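Local coordinates for protein IclR family transcriptional regulator (Brucella abortus, PDB 5WHM) that represses gene transcription as an IclR-type regulator, probably binding DNA through its helix-turn-helix domain and sensing a small ligand in its C-terminal domain, at residues Q109-Y114 and P253-M258; A118-A123 and V232-G237; Y131-Q136 and R145-T150; G155-R160 and S218-L223. One frame throughout, in Å; residues are numbered along the deposited sequence.

Interaction 1 (Q109-Y114 and P253-M258)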
loop_
_atom_site.group_PDB
_atom_site.type_symbol
_atom_site.label_atom_id
_atom_site.label_comp_id
_atom_site.label_asym_id
_atom_site.label_seq_id
_atom_site.Cartn_x
_atom_site.Cartn_y
_atom_site.Cartn_z
ATOM N N GLN C 109 1.901 10.925 19.402
ATOM C CA GLN C 109 2.012 12.358 19.157
ATOM C C GLN C 109 2.574 13.084 20.378
ATOM O O GLN C 109 3.464 13.932 20.244
ATOM C CB GLN C 109 0.650 12.922 18.755
ATOM C CG GLN C 109 0.669 14.392 18.359
ATOM C CD GLN C 109 1.453 14.633 17.088
ATOM O OE1 GLN C 109 1.023 14.250 16.011
ATOM N NE2 GLN C 109 2.609 15.271 17.211
ATOM N N VAL C 110 2.096 12.735 21.579
ATOM C CA VAL C 110 2.614 13.328 22.815
ATOM C C VAL C 110 4.113 13.079 22.953
ATOM O O VAL C 110 4.877 13.986 23.307
ATOM C CB VAL C 110 1.835 12.784 24.032
ATOM C CG1 VAL C 110 2.507 13.202 25.356
ATOM C CG2 VAL C 110 0.383 13.253 23.981
ATOM N N LEU C 111 4.561 11.852 22.680
ATOM C CA LEU C 111 5.987 11.563 22.798
ATOM C C LEU C 111 6.786 12.287 21.723
ATOM O O LEU C 111 7.840 12.871 22.009
ATOM C CB LEU C 111 6.234 10.063 22.726
ATOM C CG LEU C 111 7.727 9.694 22.798
ATOM C CD1 LEU C 111 8.396 10.260 24.092
ATOM C CD2 LEU C 111 7.931 8.213 22.691
ATOM N N ALA C 112 6.298 12.248 20.471
ATOM C CA ALA C 112 6.961 12.962 19.383
ATOM C C ALA C 112 7.068 14.460 19.678
ATOM O O ALA C 112 8.107 15.068 19.410
ATOM C CB ALA C 112 6.223 12.716 18.053
ATOM N N ASP C 113 6.003 15.074 20.218
ATOM C CA ASP C 113 6.048 16.497 20.544
ATOM C C ASP C 113 7.071 16.760 21.639
ATOM O O ASP C 113 7.876 17.690 21.540
ATOM C CB ASP C 113 4.675 17.010 20.997
ATOM C CG ASP C 113 3.642 17.081 19.857
ATOM O OD1 ASP C 113 3.996 16.937 18.652
ATOM O OD2 ASP C 113 2.451 17.268 20.199
ATOM N N TYR C 114 7.052 15.939 22.695
ATOM C CA TYR C 114 8.020 16.095 23.776
ATOM C C TYR C 114 9.449 15.922 23.281
ATOM O O TYR C 114 10.344 16.687 23.662
ATOM C CB TYR C 114 7.749 15.098 24.896
ATOM C CG TYR C 114 8.902 15.073 25.871
ATOM C CD1 TYR C 114 9.093 16.127 26.766
ATOM C CD2 TYR C 114 9.835 14.037 25.857
ATOM C CE1 TYR C 114 10.167 16.128 27.653
ATOM C CE2 TYR C 114 10.920 14.037 26.739
ATOM C CZ TYR C 114 11.068 15.083 27.630
ATOM O OH TYR C 114 12.124 15.078 28.492
ATOM N N PRO C 253 12.825 5.202 28.631
ATOM C CA PRO C 253 11.805 5.012 29.684
ATOM C C PRO C 253 10.430 5.570 29.323
ATOM O O PRO C 253 9.415 4.897 29.551
ATOM C CB PRO C 253 12.434 5.726 30.896
ATOM C CG PRO C 253 13.903 5.502 30.701
ATOM C CD PRO C 253 14.118 5.643 29.211
ATOM N N ARG C 254 10.360 6.768 28.744
ATOM C CA ARG C 254 9.065 7.279 28.285
ATOM C C ARG C 254 8.448 6.385 27.217
ATOM O O ARG C 254 7.224 6.223 27.167
ATOM C CB ARG C 254 9.211 8.695 27.739
ATOM C CG ARG C 254 9.571 9.704 28.778
ATOM C CD ARG C 254 9.973 10.985 28.106
ATOM N NE ARG C 254 8.924 11.976 28.230
ATOM C CZ ARG C 254 8.955 12.978 29.095
ATOM N NH1 ARG C 254 9.999 13.134 29.893
ATOM N NH2 ARG C 254 7.948 13.829 29.143
ATOM N N LEU C 255 9.270 5.821 26.340
ATOM C CA LEU C 255 8.706 4.971 25.290
ATOM C C LEU C 255 8.154 3.685 25.892
ATOM O O LEU C 255 7.112 3.179 25.451
ATOM C CB LEU C 255 9.767 4.687 24.222
ATOM C CG LEU C 255 9.413 3.841 22.994
ATOM C CD1 LEU C 255 8.178 4.398 22.227
ATOM C CD2 LEU C 255 10.626 3.760 22.075
ATOM N N ILE C 256 8.845 3.152 26.913
ATOM C CA ILE C 256 8.375 1.953 27.605
ATOM C C ILE C 256 7.030 2.212 28.264
ATOM O O ILE C 256 6.130 1.365 28.225
ATOM C CB ILE C 256 9.413 1.487 28.637
ATOM C CG1 ILE C 256 10.659 0.926 27.942
ATOM C CG2 ILE C 256 8.799 0.465 29.647
ATOM C CD1 ILE C 256 11.843 0.719 28.971
ATOM N N GLU C 257 6.879 3.378 28.898
ATOM C CA GLU C 257 5.610 3.720 29.526
ATOM C C GLU C 257 4.510 3.897 28.481
ATOM O O GLU C 257 3.367 3.492 28.709
ATOM C CB GLU C 257 5.767 4.989 30.365
ATOM C CG GLU C 257 4.484 5.462 31.031
ATOM C CD GLU C 257 3.887 4.448 32.011
ATOM O OE1 GLU C 257 4.615 3.531 32.469
ATOM O OE2 GLU C 257 2.680 4.578 32.328
HETATM N N MSE C 258 4.841 4.501 27.347
HETATM C CA MSE C 258 3.870 4.677 26.239
HETATM C C MSE C 258 3.361 3.331 25.745
HETATM O O MSE C 258 2.158 3.130 25.593
HETATM C CB MSE C 258 4.487 5.454 25.073
HETATM C CG MSE C 258 3.429 5.887 23.964
HETATM SE SE MSE C 258 4.366 6.390 22.339
HETATM C CE MSE C 258 4.751 4.620 21.593
#
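Two antiparallel helices meet here through an apolar layer on the inner side and a cation-pi stack on the outer one. The short segments 109-114 and 253-258 run at 168° to each other, with axes 10.9 Å apart, so side chains rather than backbone bridge the gap. The apolar part turns on Leu111. Its CG lies anti to the backbone N, and its branch CD2 wedges between Leu255 and Met258, a selenomethionine. Leu111 CD2 comes to 3.9 Å from Leu255 CD1 and to 4.0 Å from Met258 SE, while the other branch, CD1, rests on Arg254 CB.

The aromatic part is a nearly parallel stack: the guanidinium of Arg254 is laid over one face of the Tyr114 ring, with planes 8° apart and Arg254 CZ 3.3 Å from the ring centroid. A bend at chi3 (105°) turns the arginine tip over the ring. Asp250 fixes both partners, taking a salt bridge from Arg254 NH1 and a hydrogen bond from Tyr114 OH.

Beneath this pair of helices lies the sheet: Leu111 touches Val119 of strand 118-125, and Leu255 reaches Val219, Val221 and Phe233 on strands 216-225 and 229-238.

Interaction 2 (A118-A123 and V232-G237). With ACY (acetic acid), chain J.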
loop_
_atom_site.group_PDB
_atom_site.type_symbol
_atom_site.label_atom_id
_atom_site.label_comp_id
_atom_site.label_asym_id
_atom_site.label_seq_id
_atom_site.Cartn_x
_atom_site.Cartn_y
_atom_site.Cartn_z
ATOM N N ALA C 118 10.612 11.936 15.427
ATOM C CA ALA C 118 9.599 11.046 14.859
ATOM C C ALA C 118 9.381 9.790 15.713
ATOM O O ALA C 118 10.335 9.159 16.186
ATOM C CB ALA C 118 9.997 10.650 13.438
ATOM N N VAL C 119 8.114 9.426 15.907
ATOM C CA VAL C 119 7.716 8.202 16.599
ATOM C C VAL C 119 6.964 7.339 15.587
ATOM O O VAL C 119 6.088 7.849 14.871
ATOM C CB VAL C 119 6.849 8.503 17.835
ATOM C CG1 VAL C 119 6.363 7.247 18.526
ATOM C CG2 VAL C 119 7.665 9.403 18.851
ATOM N N ALA C 120 7.331 6.055 15.503
ATOM C CA ALA C 120 6.773 5.171 14.480
ATOM C C ALA C 120 6.302 3.872 15.116
ATOM O O ALA C 120 6.731 3.490 16.219
ATOM C CB ALA C 120 7.786 4.872 13.347
HETATM N N MSE C 121 5.408 3.201 14.394
HETATM C CA MSE C 121 4.943 1.875 14.727
HETATM C C MSE C 121 5.233 0.943 13.521
HETATM O O MSE C 121 4.935 1.308 12.393
HETATM C CB MSE C 121 3.454 1.889 15.057
HETATM C CG MSE C 121 2.883 0.527 15.388
HETATM SE SE MSE C 121 0.958 0.630 15.761
HETATM C CE MSE C 121 0.239 1.206 14.006
ATOM N N ALA C 122 5.848 -0.215 13.786
ATOM C CA ALA C 122 6.369 -1.087 12.736
ATOM C C ALA C 122 6.067 -2.541 13.072
ATOM O O ALA C 122 5.848 -2.889 14.235
ATOM C CB ALA C 122 7.887 -0.910 12.552
ATOM N N ALA C 123 6.066 -3.395 12.037
ATOM C CA ALA C 123 6.008 -4.842 12.223
ATOM C C ALA C 123 6.878 -5.508 11.155
ATOM O O ALA C 123 7.200 -4.912 10.120
ATOM C CB ALA C 123 4.561 -5.373 12.145
ATOM N N VAL C 232 6.282 -2.922 17.121
ATOM C CA VAL C 232 7.436 -2.270 17.731
ATOM C C VAL C 232 7.258 -0.774 17.557
ATOM O O VAL C 232 6.889 -0.316 16.467
ATOM C CB VAL C 232 8.773 -2.723 17.111
ATOM C CG1 VAL C 232 9.925 -2.142 17.941
ATOM C CG2 VAL C 232 8.862 -4.251 17.024
ATOM N N PHE C 233 7.525 -0.015 18.627
ATOM C CA PHE C 233 7.446 1.438 18.588
ATOM C C PHE C 233 8.837 2.021 18.725
ATOM O O PHE C 233 9.650 1.519 19.506
ATOM C CB PHE C 233 6.506 1.950 19.684
ATOM C CG PHE C 233 5.102 1.427 19.532
ATOM C CD1 PHE C 233 4.764 0.153 20.009
ATOM C CD2 PHE C 233 4.138 2.166 18.834
ATOM C CE1 PHE C 233 3.455 -0.372 19.799
ATOM C CE2 PHE C 233 2.839 1.670 18.647
ATOM C CZ PHE C 233 2.490 0.403 19.145
ATOM N N ASN C 234 9.152 3.042 17.937
ATOM C CA ASN C 234 10.467 3.643 18.090
ATOM C C ASN C 234 10.348 5.157 18.165
ATOM O O ASN C 234 9.287 5.754 17.953
ATOM C CB ASN C 234 11.456 3.233 16.971
ATOM C CG ASN C 234 11.144 3.877 15.611
ATOM O OD1 ASN C 234 10.193 4.639 15.458
ATOM N ND2 ASN C 234 11.969 3.562 14.611
ATOM N N CYS C 235 11.470 5.770 18.509
ATOM C CA CYS C 235 11.568 7.218 18.552
ATOM C C CYS C 235 13.006 7.514 18.177
ATOM O O CYS C 235 13.927 6.981 18.809
ATOM C CB CYS C 235 11.215 7.748 19.936
ATOM S SG CYS C 235 11.391 9.560 20.068
ATOM N N GLY C 236 13.211 8.310 17.140
ATOM C CA GLY C 236 14.564 8.427 16.622
ATOM C C GLY C 236 14.678 9.711 15.842
ATOM O O GLY C 236 13.685 10.392 15.585
ATOM N N GLY C 237 15.911 10.050 15.481
ATOM C CA GLY C 237 16.157 11.267 14.750
ATOM C C GLY C 237 17.628 11.609 14.682
ATOM O O GLY C 237 18.494 10.769 14.929
HETATM C C ACY J . 15.789 2.798 13.895
HETATM O O ACY J . 14.848 2.195 14.473
HETATM O OXT ACY J . 17.013 2.553 14.085
HETATM C CH3 ACY J . 15.434 3.876 12.909
HETATM O O HOH W 1 10.817 7.040 14.589
HETATM O O HOH W 2 12.968 12.547 14.106
#
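The Phe233 ring meets its neighbour obliquely: selenomethionine Met121 lies alongside it, both side chains pointing the same way. The two segments are the adjacent central strands of the six-stranded antiparallel sheet of the GAF-like C-terminal domain. Met121 CG comes to 3.5 Å from Phe233 CE2, and Met121 SE sits 4.6 Å from the ring centroid, a Met-aromatic contact. Met258, Val259 and Ile262 of helix 244-265 also pack on the phenyl group. The second flat group, the carboxamide of Asn234, belongs to the other side of the sheet; its ND2 donates to the oxygen O of a bound acetic acid and is also hydrogen-bonded to Tyr131 OH.

Ala120 with Asn234 and Ala122 with Val232 are hydrogen-bonded pairs, whereas Val119 with Cys235 and Met121 with Phe233 are non-hydrogen-bonded ones. In the first pair, Asn234 N donates to Ala120 O at 3.0 Å with an angle of 157°, in the carbonyl plane, and Ala120 N returns a bond to Asn234 O from above the plane of that carbonyl. CA-H...O contacts fill the intervals, as from Val119 CA to Asn234 O at 3.2 Å. The face of Val119, Met121, Phe233 and Cys235 is apolar and packs under the helices; the opposite face carries small alanines beside the one polar amide.

Asn234 takes the crowded chi1 position (72°), with CG between backbone N and carbonyl carbon. This brings Asn234 OD1 to 3.2 Å from Ala120 CB, and a water donates to both Asn234 OD1, at 2.6 Å, and Ala118 O.

Interaction 3 (Y131-Q136 and R145-T150)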
loop_
_atom_site.group_PDB
_atom_site.type_symbol
_atom_site.label_atom_id
_atom_site.label_comp_id
_atom_site.label_asym_id
_atom_site.label_seq_id
_atom_site.Cartn_x
_atom_site.Cartn_y
_atom_site.Cartn_z
ATOM N N TYR C 131 7.039 0.116 8.290
ATOM C CA TYR C 131 6.363 1.180 9.045
ATOM C C TYR C 131 4.844 1.171 8.781
ATOM O O TYR C 131 4.406 1.351 7.638
ATOM C CB TYR C 131 6.957 2.519 8.635
ATOM C CG TYR C 131 8.164 2.968 9.456
ATOM C CD1 TYR C 131 8.842 2.097 10.298
ATOM C CD2 TYR C 131 8.564 4.283 9.425
ATOM C CE1 TYR C 131 9.927 2.535 11.064
ATOM C CE2 TYR C 131 9.625 4.727 10.174
ATOM C CZ TYR C 131 10.311 3.855 10.983
ATOM O OH TYR C 131 11.364 4.359 11.724
ATOM N N LEU C 132 4.044 1.002 9.838
ATOM C CA LEU C 132 2.585 1.057 9.752
ATOM C C LEU C 132 2.038 2.449 10.023
ATOM O O LEU C 132 0.957 2.808 9.513
ATOM C CB LEU C 132 1.966 0.082 10.761
ATOM C CG LEU C 132 2.640 -1.294 10.806
ATOM C CD1 LEU C 132 2.097 -2.183 11.949
ATOM C CD2 LEU C 132 2.428 -1.963 9.444
ATOM N N ASP C 133 2.764 3.238 10.812
ATOM C CA ASP C 133 2.333 4.574 11.174
ATOM C C ASP C 133 3.570 5.333 11.648
ATOM O O ASP C 133 4.521 4.731 12.167
ATOM C CB ASP C 133 1.223 4.579 12.248
ATOM C CG ASP C 133 0.397 5.868 12.201
ATOM O OD1 ASP C 133 -0.524 6.053 13.014
ATOM O OD2 ASP C 133 0.655 6.713 11.309
ATOM N N VAL C 134 3.581 6.630 11.373
ATOM C CA VAL C 134 4.674 7.534 11.722
ATOM C C VAL C 134 4.043 8.856 12.112
ATOM O O VAL C 134 3.186 9.378 11.389
ATOM C CB VAL C 134 5.667 7.796 10.567
ATOM C CG1 VAL C 134 6.855 8.642 11.075
ATOM C CG2 VAL C 134 6.143 6.539 9.935
ATOM N N VAL C 135 4.490 9.419 13.221
ATOM C CA VAL C 135 4.029 10.714 13.692
ATOM C C VAL C 135 5.260 11.556 13.970
ATOM O O VAL C 135 6.222 11.071 14.575
ATOM C CB VAL C 135 3.158 10.561 14.951
ATOM C CG1 VAL C 135 3.096 11.839 15.718
ATOM C CG2 VAL C 135 1.757 10.103 14.551
ATOM N N GLN C 136 5.245 12.801 13.512
ATOM C CA GLN C 136 6.340 13.724 13.751
ATOM C C GLN C 136 5.941 14.761 14.787
ATOM O O GLN C 136 4.785 15.208 14.830
ATOM C CB GLN C 136 6.751 14.411 12.461
ATOM C CG GLN C 136 7.254 13.423 11.476
ATOM C CD GLN C 136 8.595 13.801 10.902
ATOM O OE1 GLN C 136 9.351 12.936 10.445
ATOM N NE2 GLN C 136 8.896 15.098 10.901
ATOM N N ARG C 145 9.468 9.363 7.214
ATOM C CA ARG C 145 9.504 8.053 6.568
ATOM C C ARG C 145 8.076 7.620 6.234
ATOM O O ARG C 145 7.118 7.960 6.934
ATOM C CB ARG C 145 10.211 7.016 7.447
ATOM C CG ARG C 145 11.729 7.300 7.585
ATOM C CD ARG C 145 12.536 6.118 8.089
ATOM N NE ARG C 145 12.447 4.949 7.221
ATOM C CZ ARG C 145 13.204 4.744 6.142
ATOM N NH1 ARG C 145 14.116 5.643 5.778
ATOM N NH2 ARG C 145 13.040 3.631 5.422
ATOM N N GLN C 146 7.928 6.900 5.143
ATOM C CA GLN C 146 6.592 6.733 4.602
ATOM C C GLN C 146 5.931 5.436 5.100
ATOM O O GLN C 146 6.586 4.488 5.532
ATOM C CB GLN C 146 6.649 6.748 3.072
ATOM C CG GLN C 146 7.213 8.020 2.480
ATOM C CD GLN C 146 6.244 9.170 2.638
ATOM O OE1 GLN C 146 5.137 9.115 2.103
ATOM N NE2 GLN C 146 6.635 10.203 3.394
ATOM N N ILE C 147 4.604 5.404 4.992
ATOM C CA ILE C 147 3.808 4.244 5.373
ATOM C C ILE C 147 4.148 3.101 4.421
ATOM O O ILE C 147 3.950 3.219 3.208
ATOM C CB ILE C 147 2.306 4.588 5.304
ATOM C CG1 ILE C 147 2.012 5.845 6.124
ATOM C CG2 ILE C 147 1.436 3.417 5.758
ATOM C CD1 ILE C 147 2.327 5.682 7.570
ATOM N N GLY C 148 4.618 1.979 4.961
ATOM C CA GLY C 148 5.035 0.873 4.123
ATOM C C GLY C 148 6.497 0.883 3.714
ATOM O O GLY C 148 6.940 -0.079 3.090
ATOM N N SER C 149 7.254 1.946 4.021
ATOM C CA SER C 149 8.700 1.900 3.864
ATOM C C SER C 149 9.268 0.901 4.862
ATOM O O SER C 149 8.631 0.570 5.868
ATOM C CB SER C 149 9.341 3.275 4.112
ATOM O OG SER C 149 9.094 3.701 5.446
ATOM N N THR C 150 10.494 0.448 4.605
ATOM C CA THR C 150 11.083 -0.604 5.414
ATOM C C THR C 150 12.450 -0.186 5.952
ATOM O O THR C 150 13.106 0.709 5.418
ATOM C CB THR C 150 11.243 -1.899 4.629
ATOM O OG1 THR C 150 12.092 -1.650 3.507
ATOM C CG2 THR C 150 9.859 -2.433 4.131
HETATM O O HOH W 3 10.037 9.616 10.092
#
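Tyr131 contributes the largest buried area of this contact, followed by Arg145 and Ile147, and the three show how a bulged strand receives the loop beyond it. Tyr131 is gripped first through its backbone. Its N donates to Ser149 O at 2.9 Å, almost straight at 172°, and Tyr131 O accepts from Gly148 N at 2.8 Å. Both loop atoms belong to the type II turn from Gln146 to Ser149, in which Gln146 O accepts from Ser149 N and from Ser149 OG.

The tyrosine ring meets Arg145 obliquely: Tyr131 CE2 lies 3.6 Å from Arg145 CB. The guanidinium stands nearly upright to the ring, with planes 84° apart, so the aliphatic stem makes the touch. Ile147 enters from the side, Ile147 CD1 lying 3.8 Å from Asp133 CA and near Leu132 O, at the classic beta bulge where Leu132 and Asp133 both face Met121.

Asp133, which Ile147 touches, pairs with Arg101 and with Arg145 of the second subunit, joining this corner to the dimer interface. Arg145 NE is buried without a partner in the model. With both its N-H and its C=O tied to the turn, Tyr131 is probably well placed to hold its hydroxyl against Asn234 ND2, as a second-shell support near the bound acetic acid.

Interaction 4 (G155-R160 and S218-L223). With ACY (acetic acid), chain J.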
loop_
_atom_site.group_PDB
_atom_site.type_symbol
_atom_site.label_atom_id
_atom_site.label_comp_id
_atom_site.label_asym_id
_atom_site.label_seq_id
_atom_site.Cartn_x
_atom_site.Cartn_y
_atom_site.Cartn_z
ATOM N N GLY C 155 20.283 -3.851 12.066
ATOM C CA GLY C 155 20.976 -2.649 12.498
ATOM C C GLY C 155 20.070 -1.537 12.998
ATOM O O GLY C 155 20.560 -0.526 13.517
ATOM N N SER C 156 18.757 -1.706 12.844
ATOM C CA SER C 156 17.792 -0.707 13.274
ATOM C C SER C 156 17.310 -0.996 14.688
ATOM O O SER C 156 17.198 -2.145 15.101
ATOM C CB SER C 156 16.575 -0.652 12.341
ATOM O OG SER C 156 15.884 -1.899 12.309
ATOM N N SER C 157 16.956 0.067 15.411
ATOM C CA SER C 157 16.366 -0.154 16.720
ATOM C C SER C 157 15.073 -0.970 16.614
ATOM O O SER C 157 14.823 -1.862 17.443
ATOM C CB SER C 157 16.155 1.190 17.432
ATOM O OG SER C 157 14.928 1.806 17.101
ATOM N N VAL C 158 14.249 -0.705 15.590
ATOM C CA VAL C 158 12.983 -1.427 15.488
ATOM C C VAL C 158 13.226 -2.912 15.234
ATOM O O VAL C 158 12.551 -3.761 15.826
ATOM C CB VAL C 158 12.066 -0.821 14.408
ATOM C CG1 VAL C 158 11.346 0.383 14.969
ATOM C CG2 VAL C 158 12.839 -0.460 13.129
ATOM N N GLY C 159 14.185 -3.244 14.362
ATOM C CA GLY C 159 14.481 -4.652 14.092
ATOM C C GLY C 159 15.034 -5.387 15.298
ATOM O O GLY C 159 14.715 -6.560 15.530
ATOM N N ARG C 160 15.898 -4.717 16.069
ATOM C CA ARG C 160 16.494 -5.322 17.254
ATOM C C ARG C 160 15.439 -5.628 18.308
ATOM O O ARG C 160 15.428 -6.714 18.902
ATOM C CB ARG C 160 17.568 -4.385 17.819
ATOM C CG ARG C 160 18.822 -4.363 16.948
ATOM C CD ARG C 160 19.697 -3.159 17.175
ATOM N NE ARG C 160 20.976 -3.304 16.490
ATOM C CZ ARG C 160 22.007 -2.476 16.643
ATOM N NH1 ARG C 160 21.908 -1.428 17.462
ATOM N NH2 ARG C 160 23.131 -2.702 15.980
ATOM N N SER C 218 18.253 6.151 17.650
ATOM C CA SER C 218 16.873 5.770 17.868
ATOM C C SER C 218 16.800 4.697 18.944
ATOM O O SER C 218 17.788 3.997 19.224
ATOM C CB SER C 218 16.267 5.281 16.532
ATOM O OG SER C 218 15.151 4.450 16.742
ATOM N N VAL C 219 15.642 4.624 19.592
ATOM C CA VAL C 219 15.392 3.642 20.648
ATOM C C VAL C 219 14.056 3.005 20.315
ATOM O O VAL C 219 13.171 3.676 19.785
ATOM C CB VAL C 219 15.356 4.292 22.053
ATOM C CG1 VAL C 219 14.295 5.393 22.126
ATOM C CG2 VAL C 219 15.136 3.254 23.173
ATOM N N ALA C 220 13.902 1.716 20.613
ATOM C CA ALA C 220 12.665 1.024 20.244
ATOM C C ALA C 220 12.238 0.085 21.358
ATOM O O ALA C 220 13.075 -0.426 22.126
ATOM C CB ALA C 220 12.812 0.224 18.927
ATOM N N VAL C 221 10.928 -0.124 21.447
ATOM C CA VAL C 221 10.324 -0.962 22.487
ATOM C C VAL C 221 9.279 -1.850 21.827
ATOM O O VAL C 221 8.383 -1.329 21.138
ATOM C CB VAL C 221 9.676 -0.118 23.594
ATOM C CG1 VAL C 221 8.847 -0.993 24.529
ATOM C CG2 VAL C 221 10.745 0.658 24.390
ATOM N N PRO C 222 9.332 -3.167 21.997
ATOM C CA PRO C 222 8.358 -4.036 21.330
ATOM C C PRO C 222 7.112 -4.244 22.186
ATOM O O PRO C 222 7.098 -4.003 23.392
ATOM C CB PRO C 222 9.138 -5.347 21.163
ATOM C CG PRO C 222 9.999 -5.394 22.456
ATOM C CD PRO C 222 10.308 -3.938 22.797
ATOM N N LEU C 223 6.046 -4.682 21.530
ATOM C CA LEU C 223 4.807 -5.030 22.215
ATOM C C LEU C 223 4.254 -6.302 21.583
ATOM O O LEU C 223 4.041 -6.340 20.369
ATOM C CB LEU C 223 3.793 -3.891 22.096
ATOM C CG LEU C 223 2.346 -4.214 22.448
ATOM C CD1 LEU C 223 2.253 -4.483 23.942
ATOM C CD2 LEU C 223 1.471 -3.064 22.045
HETATM C C ACY J . 15.789 2.798 13.895
HETATM O O ACY J . 14.848 2.195 14.473
HETATM O OXT ACY J . 17.013 2.553 14.085
HETATM C CH3 ACY J . 15.434 3.876 12.909
#
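This is a polar contact between a helix start and a strand, set where helix 157-165 begins beside strand 216-225 in the C-terminal domain, and it lines a small pocket in which an acetic acid is bound. Ser157 and Ser218 meet tip to tip, with Ser157 OG 2.7 Å from Ser218 OG. Ser157 OG occupies the crowded chi1 position, between its backbone N and carbonyl carbon, while Ser218 OG is anti to its backbone N (158°). Below the hydroxyls the fit is tight: Ala220 CB lies 3.2 Å from Ser157 OG, and Val158 CG1 leans on the same methyl at longer range.

The acetic acid, probably from the crystallisation liquor, is held by both of its oxygens. Ser157 N donates to OXT of the acid at 2.8 Å and 165°. Ser157 OG donates to its other oxygen, O, at 2.7 Å, and Val158 N reaches that same O at 3.2 Å with an angle of 146°. Asn234 ND2, from the adjacent strand 229-238, completes the grip on this oxygen. One residue earlier, Ser156 serves as the N-cap, its OG accepting from Gly159 N at 3.0 Å, while the N-H groups of Ser157 and Val158 go to the ligand.

Backbone N-H groups at a helix start, reinforced by the Ser157 hydroxyl and the Asn234 amide, suit a carboxylate and would probably favour the ionised form of the acid. IclR relatives bind small organic effectors in this domain, so an effector may bind here, though acetic acid does not establish the natural ligand.

In the fold
All four contacts belong to the C-terminal domain, and the central sheet is their common ground. Interaction 2 is its core, pairing two middle strands; interactions 3 and 4 involve the strands flanking that pair, which bond to it through backbone pairs such as Val135 with Val119 and Val221 with Phe233. Interaction 1 packs helices on the apolar face formed partly by Val119 and Phe233, and it combines a buried apolar layer with an exposed aromatic-arginine stack. Interaction 4 lies on the opposite face, where chemistry turns polar around the acetic acid that Asn234 of interaction 2 also grips. Interaction 3 depends on backbone bonds and adjoins the second subunit, whereas no other chain touches interactions 1 and 4.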